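Periplasmic binding protein (Agrobacterium tumefaciens str. B6, PDB 5L9G) binds the opine mannopine in the periplasm and probably delivers it to an ABC transporter for import into the cell. Local coordinates at residues 65-69 against 70-74; 130-134 against 135-139; 175-178 against 179-183; 189-192 against 193-196. All coordinates share one frame; numbering follows the deposited sequence.

Contact 1 of 4, residues 65-69 against 70-74; sequences AQVES and GSVTW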
loop_
_atom_site.group_PDB
_atom_site.type_symbol
_atom_site.label_atom_id
_atom_site.label_comp_id
_atom_site.label_asym_id
_atom_site.label_seq_id
_atom_site.Cartn_x
_atom_site.Cartn_y
_atom_site.Cartn_z
ATOM N N ALA A 65 -6.794 4.264 -18.142
ATOM C CA ALA A 65 -7.888 4.976 -18.830
ATOM C C ALA A 65 -7.408 6.271 -19.468
ATOM O O ALA A 65 -7.838 6.576 -20.587
ATOM C CB ALA A 65 -9.036 5.254 -17.876
ATOM N N GLN A 66 -6.490 7.011 -18.794
ATOM C CA GLN A 66 -5.907 8.246 -19.347
ATOM C C GLN A 66 -5.073 7.931 -20.597
ATOM O O GLN A 66 -5.168 8.655 -21.591
ATOM C CB GLN A 66 -5.037 8.969 -18.309
ATOM C CG GLN A 66 -5.841 9.689 -17.236
ATOM C CD GLN A 66 -5.073 10.783 -16.540
ATOM O OE1 GLN A 66 -3.954 11.154 -16.918
ATOM N NE2 GLN A 66 -5.693 11.370 -15.535
ATOM N N VAL A 67 -4.286 6.830 -20.556
ATOM C CA VAL A 67 -3.455 6.398 -21.686
ATOM C C VAL A 67 -4.358 5.957 -22.857
ATOM O O VAL A 67 -4.147 6.402 -23.983
ATOM C CB VAL A 67 -2.413 5.314 -21.272
ATOM C CG1 VAL A 67 -1.636 4.785 -22.480
ATOM C CG2 VAL A 67 -1.446 5.856 -20.223
ATOM N N GLU A 68 -5.379 5.116 -22.569
ATOM C CA GLU A 68 -6.357 4.583 -23.534
ATOM C C GLU A 68 -7.156 5.690 -24.229
ATOM O O GLU A 68 -7.443 5.576 -25.422
ATOM C CB GLU A 68 -7.328 3.602 -22.845
ATOM C CG GLU A 68 -6.726 2.253 -22.482
ATOM C CD GLU A 68 -7.580 1.344 -21.612
ATOM O OE1 GLU A 68 -8.296 1.858 -20.720
ATOM O OE2 GLU A 68 -7.495 0.107 -21.794
ATOM N N SER A 69 -7.501 6.763 -23.489
ATOM C CA SER A 69 -8.268 7.901 -24.006
ATOM C C SER A 69 -7.491 8.755 -25.015
ATOM O O SER A 69 -8.102 9.365 -25.895
ATOM C CB SER A 69 -8.758 8.779 -22.859
ATOM O OG SER A 69 -7.707 9.555 -22.306
ATOM N N GLY A 70 -6.169 8.810 -24.863
ATOM C CA GLY A 70 -5.298 9.624 -25.704
ATOM C C GLY A 70 -5.060 11.001 -25.112
ATOM O O GLY A 70 -4.426 11.849 -25.743
ATOM N N SER A 71 -5.573 11.224 -23.882
ATOM C CA SER A 71 -5.458 12.473 -23.132
ATOM C C SER A 71 -4.828 12.217 -21.749
ATOM O O SER A 71 -5.547 12.001 -20.761
ATOM C CB SER A 71 -6.821 13.152 -23.009
ATOM O OG SER A 71 -7.350 13.489 -24.282
ATOM N N VAL A 72 -3.475 12.212 -21.691
ATOM C CA VAL A 72 -2.724 11.996 -20.451
ATOM C C VAL A 72 -2.493 13.359 -19.772
ATOM O O VAL A 72 -1.885 14.252 -20.373
ATOM C CB VAL A 72 -1.398 11.210 -20.679
ATOM C CG1 VAL A 72 -0.577 11.130 -19.392
ATOM C CG2 VAL A 72 -1.674 9.810 -21.224
ATOM N N THR A 73 -3.007 13.518 -18.539
ATOM C CA THR A 73 -2.838 14.747 -17.752
ATOM C C THR A 73 -1.873 14.536 -16.581
ATOM O O THR A 73 -1.225 15.483 -16.154
ATOM C CB THR A 73 -4.189 15.370 -17.311
ATOM O OG1 THR A 73 -4.959 14.419 -16.578
ATOM C CG2 THR A 73 -5.001 15.909 -18.482
ATOM N N TRP A 74 -1.759 13.297 -16.080
ATOM C CA TRP A 74 -0.860 12.971 -14.964
ATOM C C TRP A 74 0.575 12.791 -15.443
ATOM O O TRP A 74 0.800 12.251 -16.531
ATOM C CB TRP A 74 -1.314 11.673 -14.287
ATOM C CG TRP A 74 -2.625 11.755 -13.560
ATOM C CD1 TRP A 74 -3.273 12.881 -13.142
ATOM C CD2 TRP A 74 -3.391 10.645 -13.078
ATOM N NE1 TRP A 74 -4.420 12.540 -12.466
ATOM C CE2 TRP A 74 -4.515 11.174 -12.407
ATOM C CE3 TRP A 74 -3.262 9.248 -13.194
ATOM C CZ2 TRP A 74 -5.499 10.356 -11.845
ATOM C CZ3 TRP A 74 -4.223 8.437 -12.608
ATOM C CH2 TRP A 74 -5.331 8.992 -11.954
#
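Gln66 OE1 takes two backbone N-H groups from the chain that follows its own helix, one from Thr73 and one from Trp74. The bond from Trp74 N to Gln66 OE1 (3.2 Å, 163° at the hydrogen) lies in the carbonyl plane, on a lone pair; Thr73 N reaches Gln66 OE1 at 3.0 Å from above that plane. With the oxygen held by both, the other half of the amide is set over the indole: Gln66 NE2 stands 3.3 Å above the plane of the Trp74 ring, over its centre. The amide plane is turned 41° from the ring, so the two groups do not lie flat on each other; it is the nitrogen end that sits over the face. An extended chain beyond CG (chi2 -159°) gives Gln66 the length to span the turn.

At the helix end, Ser69 OG bonds to Gln66 O (2.8 Å) and receives the N-H of Ser71 (3.1 Å from Ser71 N to Ser69 OG). Gly70, with positive phi, turns the chain out of the helix, and Val72 CG2 then comes back alongside Val67 CG2 at 4.1 Å.

Helix 61-69 is thus tied to the link into strand 76-80. Val257, in the loop after strand 240-256, touches Val67, Val72 and Trp74, while Asp55 on strand 52-56 takes the indole N-H.

Contact 2 of 4, residues 130-134 against 135-139; sequences KTYGD and NGPKS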
loop_
_atom_site.group_PDB
_atom_site.type_symbol
_atom_site.label_atom_id
_atom_site.label_comp_id
_atom_site.label_asym_id
_atom_site.label_seq_id
_atom_site.Cartn_x
_atom_site.Cartn_y
_atom_site.Cartn_z
ATOM N N LYS A 130 -13.577 -1.196 21.814
ATOM C CA LYS A 130 -14.890 -1.139 22.447
ATOM C C LYS A 130 -15.567 -2.524 22.254
ATOM O O LYS A 130 -16.157 -3.059 23.186
ATOM C CB LYS A 130 -15.757 -0.024 21.845
ATOM C CG LYS A 130 -17.113 0.097 22.541
ATOM C CD LYS A 130 -18.140 0.852 21.708
ATOM C CE LYS A 130 -19.563 0.428 22.030
ATOM N NZ LYS A 130 -19.855 0.480 23.497
ATOM N N THR A 131 -15.377 -3.137 21.063
ATOM C CA THR A 131 -16.000 -4.434 20.781
ATOM C C THR A 131 -15.353 -5.613 21.521
ATOM O O THR A 131 -16.078 -6.421 22.088
ATOM C CB THR A 131 -16.035 -4.686 19.253
ATOM O OG1 THR A 131 -16.478 -3.484 18.618
ATOM C CG2 THR A 131 -16.942 -5.882 18.878
ATOM N N TYR A 132 -14.011 -5.741 21.435
ATOM C CA TYR A 132 -13.238 -6.886 21.902
ATOM C C TYR A 132 -12.291 -6.637 23.056
ATOM O O TYR A 132 -11.697 -7.604 23.550
ATOM C CB TYR A 132 -12.400 -7.431 20.707
ATOM C CG TYR A 132 -13.228 -7.724 19.477
ATOM C CD1 TYR A 132 -14.197 -8.727 19.485
ATOM C CD2 TYR A 132 -13.035 -7.011 18.299
ATOM C CE1 TYR A 132 -14.974 -8.993 18.359
ATOM C CE2 TYR A 132 -13.814 -7.254 17.172
ATOM C CZ TYR A 132 -14.773 -8.256 17.200
ATOM O OH TYR A 132 -15.538 -8.511 16.097
ATOM N N GLY A 133 -12.090 -5.372 23.422
ATOM C CA GLY A 133 -11.105 -5.004 24.442
ATOM C C GLY A 133 -9.718 -5.360 23.929
ATOM O O GLY A 133 -9.450 -5.260 22.724
ATOM N N ASP A 134 -8.848 -5.848 24.820
ATOM C CA ASP A 134 -7.504 -6.268 24.430
ATOM C C ASP A 134 -7.538 -7.652 23.760
ATOM O O ASP A 134 -6.566 -8.025 23.103
ATOM C CB ASP A 134 -6.568 -6.280 25.652
ATOM C CG ASP A 134 -6.280 -4.916 26.251
ATOM O OD1 ASP A 134 -6.398 -3.904 25.524
ATOM O OD2 ASP A 134 -5.953 -4.856 27.447
ATOM N N ASN A 135 -8.662 -8.384 23.883
ATOM C CA ASN A 135 -8.793 -9.735 23.336
ATOM C C ASN A 135 -9.385 -9.729 21.916
ATOM O O ASN A 135 -10.382 -10.398 21.619
ATOM C CB ASN A 135 -9.539 -10.662 24.313
ATOM C CG ASN A 135 -8.732 -11.021 25.577
ATOM O OD1 ASN A 135 -7.771 -10.340 25.986
ATOM N ND2 ASN A 135 -9.118 -12.089 26.256
ATOM N N GLY A 136 -8.730 -8.967 21.046
ATOM C CA GLY A 136 -9.117 -8.867 19.647
ATOM C C GLY A 136 -8.433 -9.914 18.782
ATOM O O GLY A 136 -7.637 -10.720 19.278
ATOM N N PRO A 137 -8.752 -9.933 17.473
ATOM C CA PRO A 137 -8.094 -10.904 16.572
ATOM C C PRO A 137 -6.602 -10.580 16.425
ATOM O O PRO A 137 -6.234 -9.426 16.170
ATOM C CB PRO A 137 -8.833 -10.711 15.244
ATOM C CG PRO A 137 -9.364 -9.281 15.292
ATOM C CD PRO A 137 -9.706 -9.061 16.749
ATOM N N LYS A 138 -5.744 -11.587 16.563
ATOM C CA LYS A 138 -4.304 -11.329 16.468
ATOM C C LYS A 138 -3.617 -12.090 15.320
ATOM O O LYS A 138 -2.392 -12.201 15.309
ATOM C CB LYS A 138 -3.640 -11.607 17.828
ATOM C CG LYS A 138 -4.072 -10.607 18.916
ATOM C CD LYS A 138 -3.610 -11.010 20.296
ATOM C CE LYS A 138 -4.112 -10.066 21.367
ATOM N NZ LYS A 138 -3.331 -8.803 21.419
ATOM N N SER A 139 -4.411 -12.632 14.375
ATOM C CA SER A 139 -3.950 -13.439 13.232
ATOM C C SER A 139 -5.040 -13.439 12.174
ATOM O O SER A 139 -6.183 -13.077 12.476
ATOM C CB SER A 139 -3.692 -14.890 13.671
ATOM O OG SER A 139 -4.900 -15.629 13.832
#
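Tyr132 CB rests 3.7 Å from Gly136 CA, and further along the same side chain Tyr132 CD2 meets Pro137 CD at 4.2 Å. Both partners approach the phenol ring obliquely. Over one face of that ring lies its own neighbour, Thr131 CG2, 3.6 Å above the plane and over the centre. The CB of Tyr132 points toward the returning chain, and CG, anti to the carbonyl carbon (chi1 -53°), puts the ring beside Pro137.

What brings that chain back is a type II' beta turn from Tyr132 to Asn135, with Gly133 at its first corner in a positive-phi conformation. It is closed weakly, by Asn135 N to Tyr132 O at 3.2 Å. An inverse gamma turn centred on Asn135 overlaps its end, the bond from Gly136 N to Asp134 O (3.1 Å) also weak. Lys138 brings CE to 3.6 Å from Asp134 O, and its bend at chi4 (-78°) keeps NZ near the same oxygen, at 3.7 Å from Asp134 O.

Farther out, Tyr132 OH is hydrogen-bonded to Pro150 O, and Gly133 O receives the indole N-H of Trp127 from strand 115-128. Trp127 also touches Tyr132, Pro137 and Lys138, while Met222 of strand 222-226 packs against Tyr132 and Pro137.

Contact 3 of 4, residues 175-178 against 179-183; sequences DKVY and EFLST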
loop_
_atom_site.group_PDB
_atom_site.type_symbol
_atom_site.label_atom_id
_atom_site.label_comp_id
_atom_site.label_asym_id
_atom_site.label_seq_id
_atom_site.Cartn_x
_atom_site.Cartn_y
_atom_site.Cartn_z
ATOM N N ASP A 175 5.667 -17.963 5.220
ATOM C CA ASP A 175 6.723 -18.155 4.227
ATOM C C ASP A 175 6.278 -18.997 3.006
ATOM O O ASP A 175 7.076 -19.215 2.086
ATOM C CB ASP A 175 7.982 -18.742 4.905
ATOM C CG ASP A 175 7.835 -20.137 5.513
ATOM O OD1 ASP A 175 6.684 -20.542 5.830
ATOM O OD2 ASP A 175 8.869 -20.805 5.710
ATOM N N LYS A 176 5.023 -19.497 3.015
ATOM C CA LYS A 176 4.464 -20.344 1.948
ATOM C C LYS A 176 3.225 -19.715 1.251
ATOM O O LYS A 176 2.595 -20.372 0.422
ATOM C CB LYS A 176 4.128 -21.758 2.465
ATOM C CG LYS A 176 5.295 -22.497 3.117
ATOM C CD LYS A 176 5.947 -23.489 2.179
ATOM C CE LYS A 176 7.030 -24.293 2.863
ATOM N NZ LYS A 176 8.286 -23.510 3.041
ATOM N N VAL A 177 2.870 -18.469 1.588
ATOM C CA VAL A 177 1.702 -17.805 0.990
ATOM C C VAL A 177 1.649 -17.965 -0.536
ATOM O O VAL A 177 0.623 -18.376 -1.090
ATOM C CB VAL A 177 1.609 -16.298 1.398
ATOM C CG1 VAL A 177 0.576 -15.549 0.558
ATOM C CG2 VAL A 177 1.287 -16.148 2.876
ATOM N N TYR A 178 2.755 -17.631 -1.206
ATOM C CA TYR A 178 2.779 -17.611 -2.662
ATOM C C TYR A 178 3.037 -18.966 -3.283
ATOM O O TYR A 178 2.693 -19.154 -4.449
ATOM C CB TYR A 178 3.725 -16.535 -3.168
ATOM C CG TYR A 178 3.240 -15.151 -2.793
ATOM C CD1 TYR A 178 2.137 -14.582 -3.427
ATOM C CD2 TYR A 178 3.831 -14.440 -1.751
ATOM C CE1 TYR A 178 1.685 -13.299 -3.087
ATOM C CE2 TYR A 178 3.411 -13.146 -1.428
ATOM C CZ TYR A 178 2.334 -12.584 -2.096
ATOM O OH TYR A 178 1.907 -11.315 -1.775
ATOM N N GLU A 179 3.549 -19.934 -2.499
ATOM C CA GLU A 179 3.690 -21.310 -2.954
ATOM C C GLU A 179 2.267 -21.891 -3.007
ATOM O O GLU A 179 1.915 -22.561 -3.969
ATOM C CB GLU A 179 4.563 -22.107 -1.976
ATOM C CG GLU A 179 6.048 -21.826 -2.119
ATOM C CD GLU A 179 6.933 -22.675 -1.226
ATOM O OE1 GLU A 179 6.699 -23.903 -1.141
ATOM O OE2 GLU A 179 7.859 -22.108 -0.601
ATOM N N PHE A 180 1.437 -21.574 -1.992
ATOM C CA PHE A 180 0.039 -21.999 -1.904
ATOM C C PHE A 180 -0.771 -21.408 -3.058
ATOM O O PHE A 180 -1.545 -22.130 -3.685
ATOM C CB PHE A 180 -0.585 -21.592 -0.556
ATOM C CG PHE A 180 -2.045 -21.957 -0.395
ATOM C CD1 PHE A 180 -2.426 -23.265 -0.130
ATOM C CD2 PHE A 180 -3.039 -20.995 -0.533
ATOM C CE1 PHE A 180 -3.773 -23.603 0.013
ATOM C CE2 PHE A 180 -4.387 -21.337 -0.395
ATOM C CZ PHE A 180 -4.745 -22.639 -0.123
ATOM N N LEU A 181 -0.576 -20.094 -3.342
ATOM C CA LEU A 181 -1.276 -19.384 -4.416
ATOM C C LEU A 181 -0.685 -19.651 -5.816
ATOM O O LEU A 181 -1.227 -19.146 -6.805
ATOM C CB LEU A 181 -1.295 -17.878 -4.122
ATOM C CG LEU A 181 -2.109 -17.396 -2.908
ATOM C CD1 LEU A 181 -1.930 -15.905 -2.713
ATOM C CD2 LEU A 181 -3.599 -17.756 -3.030
ATOM N N SER A 182 0.422 -20.440 -5.903
ATOM C CA SER A 182 1.072 -20.771 -7.175
ATOM C C SER A 182 0.229 -21.757 -8.013
ATOM O O SER A 182 0.422 -21.848 -9.231
ATOM C CB SER A 182 2.481 -21.319 -6.943
ATOM O OG SER A 182 2.499 -22.685 -6.551
ATOM N N THR A 183 -0.694 -22.499 -7.357
ATOM C CA THR A 183 -1.569 -23.483 -8.017
ATOM C C THR A 183 -3.006 -22.949 -8.158
ATOM O O THR A 183 -3.410 -22.055 -7.405
ATOM C CB THR A 183 -1.578 -24.841 -7.262
ATOM O OG1 THR A 183 -2.336 -24.719 -6.063
ATOM C CG2 THR A 183 -0.184 -25.390 -6.969
#
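The Tyr178 ring has Val177 CG1 over one face, 4.1 Å above the plane and over its centre, while Leu181 CD1 comes in obliquely to 4.3 Å from Tyr178 CD1. Val177 and Leu181 run side by side, pointing the same way, with Val177 CG1 and Leu181 CD1 4.1 Å apart. Val177 can serve both neighbours because its CG1 is anti to the backbone N (chi1 168°). Beyond them, the Phe326 ring meets the tyrosine with planes at about 45°, and Tyr178 OH is hydrogen-bonded to Glu164 and to the backbone N of Asp323.

Helix 177-180 is a single short turn. Phe180 N bonds to Lys176 O (2.9 Å, 165° at the hydrogen) nearly along the C=O axis, and Leu181 N bonds to Val177 O. A type I turn from Phe180 to Thr183 then leads into helix 184-197, whose N-cap is Thr183; Ser182 OG bonds back to Glu179 O at 2.7 Å.

On the exposed side, Lys176 lays its CD 3.4 Å from Glu179 OE1. Its NZ makes long salt bridges, 3.9 Å to Glu179 OE2 and 3.8 Å to Asp175 OD2. The shared ammonium probably offsets the like charges of the two carboxylates, but at these lengths the attraction should be modest, leaving the apolar side and the backbone bonds to define the turn.

Contact 4 of 4, residues 189-192 against 193-196; sequences AAIA and KLTE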
loop_
_atom_site.group_PDB
_atom_site.type_symbol
_atom_site.label_atom_id
_atom_site.label_comp_id
_atom_site.label_asym_id
_atom_site.label_seq_id
_atom_site.Cartn_x
_atom_site.Cartn_y
_atom_site.Cartn_z
ATOM N N ALA A 189 -9.332 -21.950 -3.452
ATOM C CA ALA A 189 -9.619 -22.127 -2.026
ATOM C C ALA A 189 -9.588 -20.761 -1.302
ATOM O O ALA A 189 -10.397 -20.514 -0.406
ATOM C CB ALA A 189 -8.605 -23.070 -1.402
ATOM N N ALA A 190 -8.656 -19.880 -1.704
ATOM C CA ALA A 190 -8.495 -18.545 -1.125
ATOM C C ALA A 190 -9.743 -17.697 -1.428
ATOM O O ALA A 190 -10.282 -17.051 -0.529
ATOM C CB ALA A 190 -7.237 -17.887 -1.673
ATOM N N ILE A 191 -10.261 -17.785 -2.669
ATOM C CA ILE A 191 -11.484 -17.087 -3.085
ATOM C C ILE A 191 -12.706 -17.665 -2.351
ATOM O O ILE A 191 -13.563 -16.891 -1.911
ATOM C CB ILE A 191 -11.598 -17.067 -4.639
ATOM C CG1 ILE A 191 -10.654 -15.990 -5.231
ATOM C CG2 ILE A 191 -13.049 -16.902 -5.156
ATOM C CD1 ILE A 191 -11.012 -14.493 -4.953
ATOM N N ALA A 192 -12.734 -19.009 -2.147
ATOM C CA ALA A 192 -13.805 -19.687 -1.407
ATOM C C ALA A 192 -13.843 -19.199 0.055
ATOM O O ALA A 192 -14.925 -18.995 0.611
ATOM C CB ALA A 192 -13.616 -21.194 -1.459
ATOM N N LYS A 193 -12.660 -18.991 0.657
ATOM C CA LYS A 193 -12.514 -18.492 2.030
ATOM C C LYS A 193 -13.036 -17.056 2.144
ATOM O O LYS A 193 -13.719 -16.734 3.117
ATOM C CB LYS A 193 -11.045 -18.606 2.497
ATOM C CG LYS A 193 -10.811 -18.308 3.974
ATOM C CD LYS A 193 -11.500 -19.311 4.888
ATOM C CE LYS A 193 -11.201 -19.081 6.347
ATOM N NZ LYS A 193 -11.863 -20.106 7.202
ATOM N N LEU A 194 -12.727 -16.205 1.150
ATOM C CA LEU A 194 -13.200 -14.818 1.117
ATOM C C LEU A 194 -14.725 -14.787 0.941
ATOM O O LEU A 194 -15.399 -13.961 1.565
ATOM C CB LEU A 194 -12.509 -14.019 0.002
ATOM C CG LEU A 194 -11.049 -13.593 0.226
ATOM C CD1 LEU A 194 -10.377 -13.213 -1.093
ATOM C CD2 LEU A 194 -10.937 -12.448 1.230
ATOM N N THR A 195 -15.268 -15.705 0.109
ATOM C CA THR A 195 -16.704 -15.860 -0.129
ATOM C C THR A 195 -17.417 -16.212 1.180
ATOM O O THR A 195 -18.459 -15.640 1.478
ATOM C CB THR A 195 -16.948 -16.877 -1.267
ATOM O OG1 THR A 195 -16.296 -16.405 -2.448
ATOM C CG2 THR A 195 -18.428 -17.108 -1.558
ATOM N N GLU A 196 -16.830 -17.125 1.966
ATOM C CA GLU A 196 -17.340 -17.565 3.268
ATOM C C GLU A 196 -17.420 -16.366 4.248
ATOM O O GLU A 196 -18.387 -16.250 5.008
ATOM C CB GLU A 196 -16.405 -18.649 3.826
ATOM C CG GLU A 196 -16.865 -19.337 5.098
ATOM C CD GLU A 196 -15.771 -20.202 5.697
ATOM O OE1 GLU A 196 -15.553 -21.322 5.180
ATOM O OE2 GLU A 196 -15.086 -19.733 6.635
#
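Ile191 and Leu194 slant across one another on the inward side of the helix, touching where Ile191 CD1 comes 4.1 Å from Leu194 CD1. Both side chains leave the backbone the same way, the first branch (CG1 in Ile191, CG in Leu194) anti to the carbonyl carbon. Ile191 then bends again at chi2 (-68°), which carries its CD1 to the leucine methyl.

Thr195 sits one turn on from Ile191 and turns its hydroxyl back along the helix. Its OG1 gives a bond of 2.8 Å to Ile191 O, arriving 39° above the carbonyl plane, while Thr195 N reaches the same Ile191 O at 2.9 Å. One carbonyl thus takes both donors, and the threonine's polar end is satisfied within its own helix.

This is regular alpha-helix, the latter part of helix 184-197, with further i to i+4 bonds such as Lys193 N to Ala189 O (2.9 Å) and Glu196 N to Ala192 O (3.0 Å). Its inner side packs mainly on helices 162-169 and 324-343: Ile163 touches both Ile191 and Leu194, Trp333 the isoleucine and Tyr338 the leucine. Phe144 of helix 140-144 touches both Leu194 and Lys193.

Lys193 sends its chain elsewhere, bending at chi2 and passing Leu170. Its NZ ends 3.3 Å from Glu196 OE2 in a salt bridge, met on the syn side of the carboxylate and 26° out of its plane.

In the fold
The four contacts come in series along the chain. Contact 1, on helix 61-69, stands apart: its centre is about 45 Å from that of contact 2, on the opposite side of the chain's centre, about 36 Å from that of contact 3 and about 35 Å from that of contact 4. Contacts 3 and 4 lie on the consecutive helices 177-180 and 184-197, centres about 15 Å apart, and touch through Leu181 CD2 and Ala190 CB at 3.9 Å; both pack on helices 162-169 and 324-343. The centres of contacts 2 and 4 are about 23 Å apart. In this two-lobed binding protein, the side chain of Trp74 in contact 1 is about 9 Å from mannopine.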